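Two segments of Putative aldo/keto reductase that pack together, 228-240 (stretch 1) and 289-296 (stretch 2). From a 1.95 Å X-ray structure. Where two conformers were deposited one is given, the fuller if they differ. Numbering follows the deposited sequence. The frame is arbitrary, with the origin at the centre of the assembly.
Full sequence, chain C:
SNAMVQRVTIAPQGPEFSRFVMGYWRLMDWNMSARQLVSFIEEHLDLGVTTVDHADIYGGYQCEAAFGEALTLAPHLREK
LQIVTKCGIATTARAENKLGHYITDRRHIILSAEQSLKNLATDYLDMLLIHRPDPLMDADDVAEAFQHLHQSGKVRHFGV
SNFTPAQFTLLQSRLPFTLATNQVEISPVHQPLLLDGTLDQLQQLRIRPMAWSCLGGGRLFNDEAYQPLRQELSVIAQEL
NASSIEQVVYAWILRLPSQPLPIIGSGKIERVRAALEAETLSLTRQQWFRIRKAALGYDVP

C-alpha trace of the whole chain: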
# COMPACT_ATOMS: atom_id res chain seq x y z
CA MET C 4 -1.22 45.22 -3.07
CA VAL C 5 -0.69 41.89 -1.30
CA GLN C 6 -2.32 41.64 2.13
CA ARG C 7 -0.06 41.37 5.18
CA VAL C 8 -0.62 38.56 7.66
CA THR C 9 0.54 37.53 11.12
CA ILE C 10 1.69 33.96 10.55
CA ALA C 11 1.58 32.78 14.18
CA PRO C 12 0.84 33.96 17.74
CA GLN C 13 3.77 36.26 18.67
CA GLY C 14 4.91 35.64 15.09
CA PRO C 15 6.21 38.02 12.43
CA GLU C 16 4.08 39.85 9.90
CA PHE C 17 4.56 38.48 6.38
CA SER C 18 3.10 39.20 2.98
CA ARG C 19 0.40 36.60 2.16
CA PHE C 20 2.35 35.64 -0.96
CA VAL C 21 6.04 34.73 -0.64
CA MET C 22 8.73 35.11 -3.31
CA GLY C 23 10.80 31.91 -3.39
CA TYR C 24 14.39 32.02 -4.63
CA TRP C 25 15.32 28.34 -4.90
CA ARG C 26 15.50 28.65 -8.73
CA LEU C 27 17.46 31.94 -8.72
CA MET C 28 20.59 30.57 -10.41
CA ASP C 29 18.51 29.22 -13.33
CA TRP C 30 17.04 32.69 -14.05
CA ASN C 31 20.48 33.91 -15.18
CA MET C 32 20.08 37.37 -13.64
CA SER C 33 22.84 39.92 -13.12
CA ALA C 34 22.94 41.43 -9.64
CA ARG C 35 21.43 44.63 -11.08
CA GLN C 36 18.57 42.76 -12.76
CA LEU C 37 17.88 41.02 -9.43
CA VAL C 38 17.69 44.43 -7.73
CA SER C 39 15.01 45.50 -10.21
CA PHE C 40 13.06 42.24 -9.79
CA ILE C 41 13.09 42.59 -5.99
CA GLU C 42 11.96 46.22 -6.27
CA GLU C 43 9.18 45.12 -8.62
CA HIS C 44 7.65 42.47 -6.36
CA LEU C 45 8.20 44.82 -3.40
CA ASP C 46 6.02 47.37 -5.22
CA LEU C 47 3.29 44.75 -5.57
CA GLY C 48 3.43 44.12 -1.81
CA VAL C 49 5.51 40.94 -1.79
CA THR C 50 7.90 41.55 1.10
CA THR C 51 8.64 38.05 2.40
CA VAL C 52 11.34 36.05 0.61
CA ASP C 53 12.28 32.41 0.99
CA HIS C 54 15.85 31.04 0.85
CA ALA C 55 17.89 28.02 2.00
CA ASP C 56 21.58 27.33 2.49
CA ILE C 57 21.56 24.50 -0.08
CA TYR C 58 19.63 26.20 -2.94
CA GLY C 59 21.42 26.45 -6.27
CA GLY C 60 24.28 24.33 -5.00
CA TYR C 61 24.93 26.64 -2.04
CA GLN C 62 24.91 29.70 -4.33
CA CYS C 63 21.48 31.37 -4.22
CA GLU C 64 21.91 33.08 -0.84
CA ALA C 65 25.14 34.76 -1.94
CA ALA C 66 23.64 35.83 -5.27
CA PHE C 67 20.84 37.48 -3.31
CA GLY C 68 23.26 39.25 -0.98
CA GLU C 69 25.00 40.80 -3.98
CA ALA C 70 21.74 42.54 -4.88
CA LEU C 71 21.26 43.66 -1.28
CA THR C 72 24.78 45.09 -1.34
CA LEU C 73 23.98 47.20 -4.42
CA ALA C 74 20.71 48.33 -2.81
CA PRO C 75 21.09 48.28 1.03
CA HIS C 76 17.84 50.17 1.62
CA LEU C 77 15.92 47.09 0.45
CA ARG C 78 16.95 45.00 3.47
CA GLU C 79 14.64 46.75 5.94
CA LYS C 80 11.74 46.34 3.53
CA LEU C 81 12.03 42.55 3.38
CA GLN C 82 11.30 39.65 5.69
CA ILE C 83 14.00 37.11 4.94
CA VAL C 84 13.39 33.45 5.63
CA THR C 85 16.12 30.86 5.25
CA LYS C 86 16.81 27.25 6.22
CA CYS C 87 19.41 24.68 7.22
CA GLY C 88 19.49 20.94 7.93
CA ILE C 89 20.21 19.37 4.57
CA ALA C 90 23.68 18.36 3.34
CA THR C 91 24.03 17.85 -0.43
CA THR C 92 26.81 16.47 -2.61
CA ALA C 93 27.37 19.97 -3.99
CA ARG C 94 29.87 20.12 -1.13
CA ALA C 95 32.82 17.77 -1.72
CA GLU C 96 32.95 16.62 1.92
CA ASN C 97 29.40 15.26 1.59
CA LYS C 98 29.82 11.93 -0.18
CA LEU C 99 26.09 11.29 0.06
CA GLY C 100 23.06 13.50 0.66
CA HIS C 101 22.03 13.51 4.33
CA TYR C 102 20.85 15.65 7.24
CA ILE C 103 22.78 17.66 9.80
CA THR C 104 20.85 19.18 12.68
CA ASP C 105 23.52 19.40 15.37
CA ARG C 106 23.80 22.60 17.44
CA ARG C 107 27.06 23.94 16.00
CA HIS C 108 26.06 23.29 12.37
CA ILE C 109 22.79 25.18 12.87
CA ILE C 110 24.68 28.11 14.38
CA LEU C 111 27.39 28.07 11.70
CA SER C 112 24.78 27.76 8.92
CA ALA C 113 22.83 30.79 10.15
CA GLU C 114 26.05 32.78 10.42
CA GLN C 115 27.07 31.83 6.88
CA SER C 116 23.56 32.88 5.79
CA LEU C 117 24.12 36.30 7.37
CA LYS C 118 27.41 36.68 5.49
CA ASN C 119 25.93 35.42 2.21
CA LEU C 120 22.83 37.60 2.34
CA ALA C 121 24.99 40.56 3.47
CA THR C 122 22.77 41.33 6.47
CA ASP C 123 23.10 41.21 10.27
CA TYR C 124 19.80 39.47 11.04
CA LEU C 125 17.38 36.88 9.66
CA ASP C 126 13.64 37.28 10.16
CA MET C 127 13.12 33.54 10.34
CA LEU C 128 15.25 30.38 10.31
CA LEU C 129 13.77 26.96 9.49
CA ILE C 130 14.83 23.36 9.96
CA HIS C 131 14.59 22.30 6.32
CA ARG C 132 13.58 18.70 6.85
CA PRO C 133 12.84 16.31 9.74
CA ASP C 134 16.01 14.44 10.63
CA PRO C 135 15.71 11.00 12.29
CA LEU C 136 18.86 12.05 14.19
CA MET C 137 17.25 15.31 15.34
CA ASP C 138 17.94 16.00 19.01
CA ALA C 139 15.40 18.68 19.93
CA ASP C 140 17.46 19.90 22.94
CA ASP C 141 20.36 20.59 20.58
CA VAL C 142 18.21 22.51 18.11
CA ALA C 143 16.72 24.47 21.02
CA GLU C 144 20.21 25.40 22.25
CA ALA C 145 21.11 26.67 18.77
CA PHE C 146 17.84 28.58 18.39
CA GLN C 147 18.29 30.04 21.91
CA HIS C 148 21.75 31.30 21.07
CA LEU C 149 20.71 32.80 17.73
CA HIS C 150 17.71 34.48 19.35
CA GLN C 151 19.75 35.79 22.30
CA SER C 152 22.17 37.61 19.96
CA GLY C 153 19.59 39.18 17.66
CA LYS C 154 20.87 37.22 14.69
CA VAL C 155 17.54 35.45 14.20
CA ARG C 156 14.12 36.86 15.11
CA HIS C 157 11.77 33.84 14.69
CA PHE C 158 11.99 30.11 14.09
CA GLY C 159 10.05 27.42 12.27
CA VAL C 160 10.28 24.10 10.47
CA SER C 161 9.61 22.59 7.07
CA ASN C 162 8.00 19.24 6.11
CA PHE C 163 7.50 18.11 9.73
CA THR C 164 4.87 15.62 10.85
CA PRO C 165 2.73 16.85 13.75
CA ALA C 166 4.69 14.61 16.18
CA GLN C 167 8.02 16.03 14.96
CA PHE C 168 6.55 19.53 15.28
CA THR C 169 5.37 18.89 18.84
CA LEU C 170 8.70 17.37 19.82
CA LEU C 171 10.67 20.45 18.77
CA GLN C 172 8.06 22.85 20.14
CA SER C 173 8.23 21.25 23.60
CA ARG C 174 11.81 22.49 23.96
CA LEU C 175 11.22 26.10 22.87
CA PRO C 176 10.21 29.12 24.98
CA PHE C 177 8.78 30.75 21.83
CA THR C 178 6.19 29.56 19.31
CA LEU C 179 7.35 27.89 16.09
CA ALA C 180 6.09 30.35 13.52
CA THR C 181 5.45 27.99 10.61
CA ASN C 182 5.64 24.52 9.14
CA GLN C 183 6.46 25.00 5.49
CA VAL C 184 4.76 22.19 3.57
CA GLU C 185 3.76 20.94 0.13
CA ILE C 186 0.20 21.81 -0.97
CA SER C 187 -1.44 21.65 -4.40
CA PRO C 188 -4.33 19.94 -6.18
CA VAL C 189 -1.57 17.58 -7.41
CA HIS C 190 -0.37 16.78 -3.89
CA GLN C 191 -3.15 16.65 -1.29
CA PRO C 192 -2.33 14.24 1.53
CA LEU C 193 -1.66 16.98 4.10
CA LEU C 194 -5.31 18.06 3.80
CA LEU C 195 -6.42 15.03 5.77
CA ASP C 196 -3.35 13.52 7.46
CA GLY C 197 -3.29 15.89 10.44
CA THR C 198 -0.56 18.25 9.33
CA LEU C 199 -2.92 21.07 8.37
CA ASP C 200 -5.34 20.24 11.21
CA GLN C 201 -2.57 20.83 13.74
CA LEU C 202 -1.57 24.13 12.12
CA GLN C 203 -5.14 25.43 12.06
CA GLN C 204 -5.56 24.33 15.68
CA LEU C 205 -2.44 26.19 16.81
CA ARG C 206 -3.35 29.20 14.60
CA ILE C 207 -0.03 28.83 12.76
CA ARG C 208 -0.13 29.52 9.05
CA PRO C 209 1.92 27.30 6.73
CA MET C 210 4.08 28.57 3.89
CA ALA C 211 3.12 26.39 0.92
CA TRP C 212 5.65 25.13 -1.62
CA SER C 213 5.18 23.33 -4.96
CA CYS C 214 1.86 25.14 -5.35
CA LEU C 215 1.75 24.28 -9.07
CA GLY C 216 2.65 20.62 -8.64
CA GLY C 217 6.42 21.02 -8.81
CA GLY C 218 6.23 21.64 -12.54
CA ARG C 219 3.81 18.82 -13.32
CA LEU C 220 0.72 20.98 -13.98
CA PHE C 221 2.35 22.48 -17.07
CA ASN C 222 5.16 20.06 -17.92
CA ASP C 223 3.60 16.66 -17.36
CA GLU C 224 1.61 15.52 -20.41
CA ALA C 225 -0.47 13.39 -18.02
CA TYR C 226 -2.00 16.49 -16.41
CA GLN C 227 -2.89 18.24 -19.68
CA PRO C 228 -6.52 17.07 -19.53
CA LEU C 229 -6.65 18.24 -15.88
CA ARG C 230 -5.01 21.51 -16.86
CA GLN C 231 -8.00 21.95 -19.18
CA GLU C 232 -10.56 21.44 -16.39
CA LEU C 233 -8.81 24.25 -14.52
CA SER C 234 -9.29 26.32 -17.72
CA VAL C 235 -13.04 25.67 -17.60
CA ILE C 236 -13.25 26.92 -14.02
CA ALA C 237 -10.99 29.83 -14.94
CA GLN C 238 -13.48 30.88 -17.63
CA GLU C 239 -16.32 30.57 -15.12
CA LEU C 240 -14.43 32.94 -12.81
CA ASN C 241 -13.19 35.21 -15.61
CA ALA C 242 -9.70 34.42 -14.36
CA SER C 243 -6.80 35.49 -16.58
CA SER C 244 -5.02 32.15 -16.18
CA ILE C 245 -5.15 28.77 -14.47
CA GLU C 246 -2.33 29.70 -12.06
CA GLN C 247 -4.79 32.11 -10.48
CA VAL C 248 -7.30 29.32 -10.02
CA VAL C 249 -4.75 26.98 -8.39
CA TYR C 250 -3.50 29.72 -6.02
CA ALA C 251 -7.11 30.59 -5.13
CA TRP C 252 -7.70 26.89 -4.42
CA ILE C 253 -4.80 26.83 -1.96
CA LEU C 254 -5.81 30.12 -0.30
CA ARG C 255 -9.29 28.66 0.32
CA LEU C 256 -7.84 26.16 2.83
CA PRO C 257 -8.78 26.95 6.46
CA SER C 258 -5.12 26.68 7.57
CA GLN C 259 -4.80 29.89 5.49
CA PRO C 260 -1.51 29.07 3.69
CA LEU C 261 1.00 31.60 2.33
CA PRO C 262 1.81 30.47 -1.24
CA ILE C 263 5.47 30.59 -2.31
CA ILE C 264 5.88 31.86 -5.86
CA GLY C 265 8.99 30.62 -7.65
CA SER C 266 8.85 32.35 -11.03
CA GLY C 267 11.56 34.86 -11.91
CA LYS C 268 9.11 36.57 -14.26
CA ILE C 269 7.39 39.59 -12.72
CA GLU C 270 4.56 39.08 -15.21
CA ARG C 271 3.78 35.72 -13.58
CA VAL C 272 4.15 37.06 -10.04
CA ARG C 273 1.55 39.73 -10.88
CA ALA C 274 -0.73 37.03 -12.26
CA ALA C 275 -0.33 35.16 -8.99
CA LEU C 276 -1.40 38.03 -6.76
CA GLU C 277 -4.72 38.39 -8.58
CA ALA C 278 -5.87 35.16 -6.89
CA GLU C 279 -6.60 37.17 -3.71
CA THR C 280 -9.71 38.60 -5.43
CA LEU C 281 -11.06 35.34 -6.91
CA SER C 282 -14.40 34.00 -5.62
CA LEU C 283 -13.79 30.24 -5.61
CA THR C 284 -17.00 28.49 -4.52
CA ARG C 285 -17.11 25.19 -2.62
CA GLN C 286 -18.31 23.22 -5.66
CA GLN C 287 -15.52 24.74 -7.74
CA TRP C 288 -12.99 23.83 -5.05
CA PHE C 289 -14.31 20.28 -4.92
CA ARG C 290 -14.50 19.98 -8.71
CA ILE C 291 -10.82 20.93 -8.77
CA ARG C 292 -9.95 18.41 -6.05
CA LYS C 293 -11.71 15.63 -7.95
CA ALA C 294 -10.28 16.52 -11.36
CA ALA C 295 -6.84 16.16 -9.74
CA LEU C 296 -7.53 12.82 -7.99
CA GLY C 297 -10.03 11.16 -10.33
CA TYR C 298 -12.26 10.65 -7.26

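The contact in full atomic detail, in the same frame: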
# COMPACT_ATOMS: atom_id res chain seq x y z
N PRO C 228 -5.05 17.00 -19.63
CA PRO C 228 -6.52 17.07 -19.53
C PRO C 228 -7.01 17.75 -18.24
O PRO C 228 -8.04 18.43 -18.27
CB PRO C 228 -6.95 15.60 -19.57
CG PRO C 228 -5.83 14.90 -20.27
CD PRO C 228 -4.58 15.61 -19.83
N LEU C 229 -6.28 17.58 -17.14
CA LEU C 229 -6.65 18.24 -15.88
C LEU C 229 -6.44 19.74 -16.01
O LEU C 229 -7.28 20.55 -15.60
CB LEU C 229 -5.83 17.69 -14.71
CG LEU C 229 -5.68 18.68 -13.54
CD1 LEU C 229 -6.98 18.84 -12.78
CD2 LEU C 229 -4.53 18.30 -12.61
N ARG C 230 -5.32 20.11 -16.60
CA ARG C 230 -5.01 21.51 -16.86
C ARG C 230 -6.19 22.20 -17.56
O ARG C 230 -6.49 23.36 -17.29
CB ARG C 230 -3.75 21.60 -17.70
CG ARG C 230 -3.47 22.98 -18.21
CD ARG C 230 -2.16 23.03 -18.95
NE ARG C 230 -1.99 24.31 -19.62
CZ ARG C 230 -0.99 24.60 -20.43
NH1 ARG C 230 -0.93 25.80 -21.00
NH2 ARG C 230 -0.06 23.69 -20.68
N GLN C 231 -6.86 21.44 -18.42
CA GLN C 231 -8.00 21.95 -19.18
C GLN C 231 -9.30 22.02 -18.38
O GLN C 231 -10.19 22.79 -18.74
CB GLN C 231 -8.18 21.13 -20.46
CG GLN C 231 -6.90 21.10 -21.29
CD GLN C 231 -6.98 20.20 -22.51
OE1 GLN C 231 -8.03 19.64 -22.83
NE2 GLN C 231 -5.85 20.05 -23.20
N GLU C 232 -9.42 21.26 -17.29
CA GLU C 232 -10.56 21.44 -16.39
C GLU C 232 -10.36 22.68 -15.52
O GLU C 232 -11.33 23.35 -15.16
CB GLU C 232 -10.77 20.20 -15.51
CG GLU C 232 -12.23 19.81 -15.26
CD GLU C 232 -12.91 20.67 -14.20
OE1 GLU C 232 -12.20 21.33 -13.42
OE2 GLU C 232 -14.16 20.66 -14.14
N LEU C 233 -9.12 22.99 -15.19
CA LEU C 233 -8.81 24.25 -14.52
C LEU C 233 -9.14 25.45 -15.44
O LEU C 233 -9.53 26.52 -14.97
CB LEU C 233 -7.33 24.29 -14.10
CG LEU C 233 -6.94 23.58 -12.80
CD1 LEU C 233 -5.45 23.21 -12.78
CD2 LEU C 233 -7.28 24.45 -11.60
N SER C 234 -9.00 25.26 -16.75
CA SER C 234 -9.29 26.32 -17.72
C SER C 234 -10.79 26.58 -17.81
O SER C 234 -11.21 27.70 -18.08
CB SER C 234 -8.74 25.98 -19.10
OG SER C 234 -7.33 25.99 -19.10
N VAL C 235 -11.59 25.54 -17.60
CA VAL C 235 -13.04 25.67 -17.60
C VAL C 235 -13.50 26.49 -16.39
O VAL C 235 -14.35 27.38 -16.50
CB VAL C 235 -13.73 24.29 -17.56
CG1 VAL C 235 -15.25 24.46 -17.53
CG2 VAL C 235 -13.31 23.45 -18.76
N ILE C 236 -12.93 26.19 -15.24
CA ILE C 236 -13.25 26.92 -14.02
C ILE C 236 -12.69 28.34 -14.06
O ILE C 236 -13.30 29.27 -13.55
CB ILE C 236 -12.76 26.15 -12.79
CG1 ILE C 236 -13.66 24.92 -12.60
CG2 ILE C 236 -12.77 27.02 -11.55
CD1 ILE C 236 -13.23 23.99 -11.53
N ALA C 237 -11.54 28.50 -14.71
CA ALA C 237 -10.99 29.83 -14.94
C ALA C 237 -11.99 30.69 -15.71
O ALA C 237 -12.32 31.80 -15.28
CB ALA C 237 -9.67 29.76 -15.69
N GLN C 238 -12.49 30.16 -16.83
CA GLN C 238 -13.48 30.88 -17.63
C GLN C 238 -14.71 31.25 -16.81
O GLN C 238 -15.20 32.37 -16.91
CB GLN C 238 -13.90 30.05 -18.85
CG GLN C 238 -12.80 29.86 -19.88
CD GLN C 238 -13.23 28.99 -21.05
OE1 GLN C 238 -14.14 28.16 -20.92
NE2 GLN C 238 -12.59 29.18 -22.20
N GLU C 239 -15.19 30.31 -16.00
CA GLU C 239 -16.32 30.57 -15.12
C GLU C 239 -16.05 31.74 -14.18
O GLU C 239 -16.97 32.47 -13.82
CB GLU C 239 -16.65 29.32 -14.29
CG GLU C 239 -17.18 28.15 -15.10
CD GLU C 239 -17.43 26.93 -14.24
OE1 GLU C 239 -17.88 25.90 -14.79
OE2 GLU C 239 -17.16 26.99 -13.02
N LEU C 240 -14.80 31.90 -13.77
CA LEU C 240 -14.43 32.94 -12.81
C LEU C 240 -13.91 34.20 -13.49
O LEU C 240 -13.60 35.19 -12.83
CB LEU C 240 -13.37 32.41 -11.84
CG LEU C 240 -13.80 31.29 -10.88
CD1 LEU C 240 -12.59 30.64 -10.24
CD2 LEU C 240 -14.74 31.81 -9.81
N PHE C 289 -14.21 21.73 -4.96
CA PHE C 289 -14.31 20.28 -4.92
C PHE C 289 -14.18 19.67 -6.31
O PHE C 289 -13.62 18.58 -6.47
CB PHE C 289 -15.62 19.87 -4.24
CG PHE C 289 -15.52 19.85 -2.73
CD1 PHE C 289 -14.92 18.78 -2.09
CD2 PHE C 289 -15.98 20.92 -1.97
CE1 PHE C 289 -14.80 18.76 -0.71
CE2 PHE C 289 -15.87 20.89 -0.59
CZ PHE C 289 -15.28 19.82 0.04
N ARG C 290 -14.68 20.38 -7.31
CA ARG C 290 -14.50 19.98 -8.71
C ARG C 290 -13.02 19.92 -9.07
O ARG C 290 -12.57 19.00 -9.74
CB ARG C 290 -15.21 20.95 -9.65
CG ARG C 290 -16.41 20.37 -10.34
CD ARG C 290 -16.74 21.19 -11.59
NE ARG C 290 -17.11 22.56 -11.24
CZ ARG C 290 -17.18 23.57 -12.11
NH1 ARG C 290 -17.53 24.78 -11.70
NH2 ARG C 290 -16.91 23.36 -13.40
N ILE C 291 -12.27 20.93 -8.63
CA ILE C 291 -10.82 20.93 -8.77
C ILE C 291 -10.17 19.74 -8.09
O ILE C 291 -9.37 19.02 -8.70
CB ILE C 291 -10.20 22.20 -8.19
CG1 ILE C 291 -10.63 23.39 -9.02
CG2 ILE C 291 -8.68 22.12 -8.23
CD1 ILE C 291 -10.23 23.18 -10.42
N ARG C 292 -10.49 19.54 -6.82
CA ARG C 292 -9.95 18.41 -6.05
C ARG C 292 -10.12 17.10 -6.81
O ARG C 292 -9.17 16.33 -6.96
CB ARG C 292 -10.62 18.32 -4.68
CG ARG C 292 -10.25 17.06 -3.90
CD ARG C 292 -11.11 16.91 -2.65
NE ARG C 292 -10.89 15.62 -1.98
CZ ARG C 292 -10.08 15.44 -0.94
NH1 ARG C 292 -9.40 16.47 -0.44
NH2 ARG C 292 -9.95 14.24 -0.39
N LYS C 293 -11.34 16.88 -7.31
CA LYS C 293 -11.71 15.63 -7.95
C LYS C 293 -11.07 15.47 -9.33
O LYS C 293 -10.68 14.37 -9.71
CB LYS C 293 -13.24 15.55 -8.05
CG LYS C 293 -13.91 15.49 -6.68
CD LYS C 293 -15.43 15.46 -6.77
CE LYS C 293 -16.05 15.31 -5.38
NZ LYS C 293 -17.53 15.21 -5.42
N ALA C 294 -10.97 16.56 -10.07
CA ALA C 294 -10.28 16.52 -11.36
C ALA C 294 -8.83 16.06 -11.16
O ALA C 294 -8.29 15.32 -11.98
CB ALA C 294 -10.34 17.87 -12.04
N ALA C 295 -8.23 16.49 -10.06
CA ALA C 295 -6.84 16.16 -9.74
C ALA C 295 -6.65 14.73 -9.22
O ALA C 295 -5.60 14.13 -9.45
CB ALA C 295 -6.31 17.13 -8.72
N LEU C 296 -7.64 14.18 -8.52
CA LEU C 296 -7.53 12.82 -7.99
C LEU C 296 -8.12 11.78 -8.94
O LEU C 296 -7.54 10.72 -9.14
CB LEU C 296 -8.24 12.71 -6.63
CG LEU C 296 -7.70 13.54 -5.48
CD1 LEU C 296 -8.32 13.11 -4.17
CD2 LEU C 296 -6.19 13.43 -5.42

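Both stretches are helical, and their axes run nearly antiparallel: the N-to-C directions differ by 169°, with a closest approach of 9.6 Å. The register follows from the nearest alpha carbons, Leu229 CA to Ala294 CA at 6.0 Å and Leu233 CA to Ile291 CA at 6.9 Å; as one helix advances, the other runs back. Within each helix, i to i+4 backbone hydrogen bonds hold the frame, for example Leu233 N to Leu229 O at 3.1 Å and Ala294 N to Arg290 O at 2.9 Å. The contact buries 462 Å², both sides summed.

The closer of the two register pairs places a leucine against an alanine. The CA-to-CB bonds of Leu229 and Ala294 both point toward the opposing helix, and Leu229 CD1 lies 3.6 Å from Ala294 CB. Further along, Ile291 leaves its backbone sideways, yet its end comes nearer: with chi1 and chi2 both m, Ile291 CD1 reaches 3.4 Å from Leu233 CD2 and 3.3 Å from Ile236 CD1. One methyl group thus meets two side chains a helical turn apart.

Arg290 has the largest covered area, 97 Å², and supplies the polar part of the contact. Glu239, extended through a t chi2, meets the edge of the Arg290 guanidinium in a two-pronged salt bridge: Arg290 NH1 donates to Glu239 OE2 at 2.6 Å (156° at the hydrogen) and Arg290 NH2 to Glu239 OE1 at 3.1 Å (152°). Ile236 covers one guanidinium face, with Ile236 CG1 3.7 Å from Arg290 NH2. Glu232 approaches obliquely, and its salt bridge is long, 3.9 Å from Glu232 OE2 to Arg290 NH2. Glu232 OE1 is buried by the contact with no polar partner in the model; it lies 4.0 Å from Ile291 CD1.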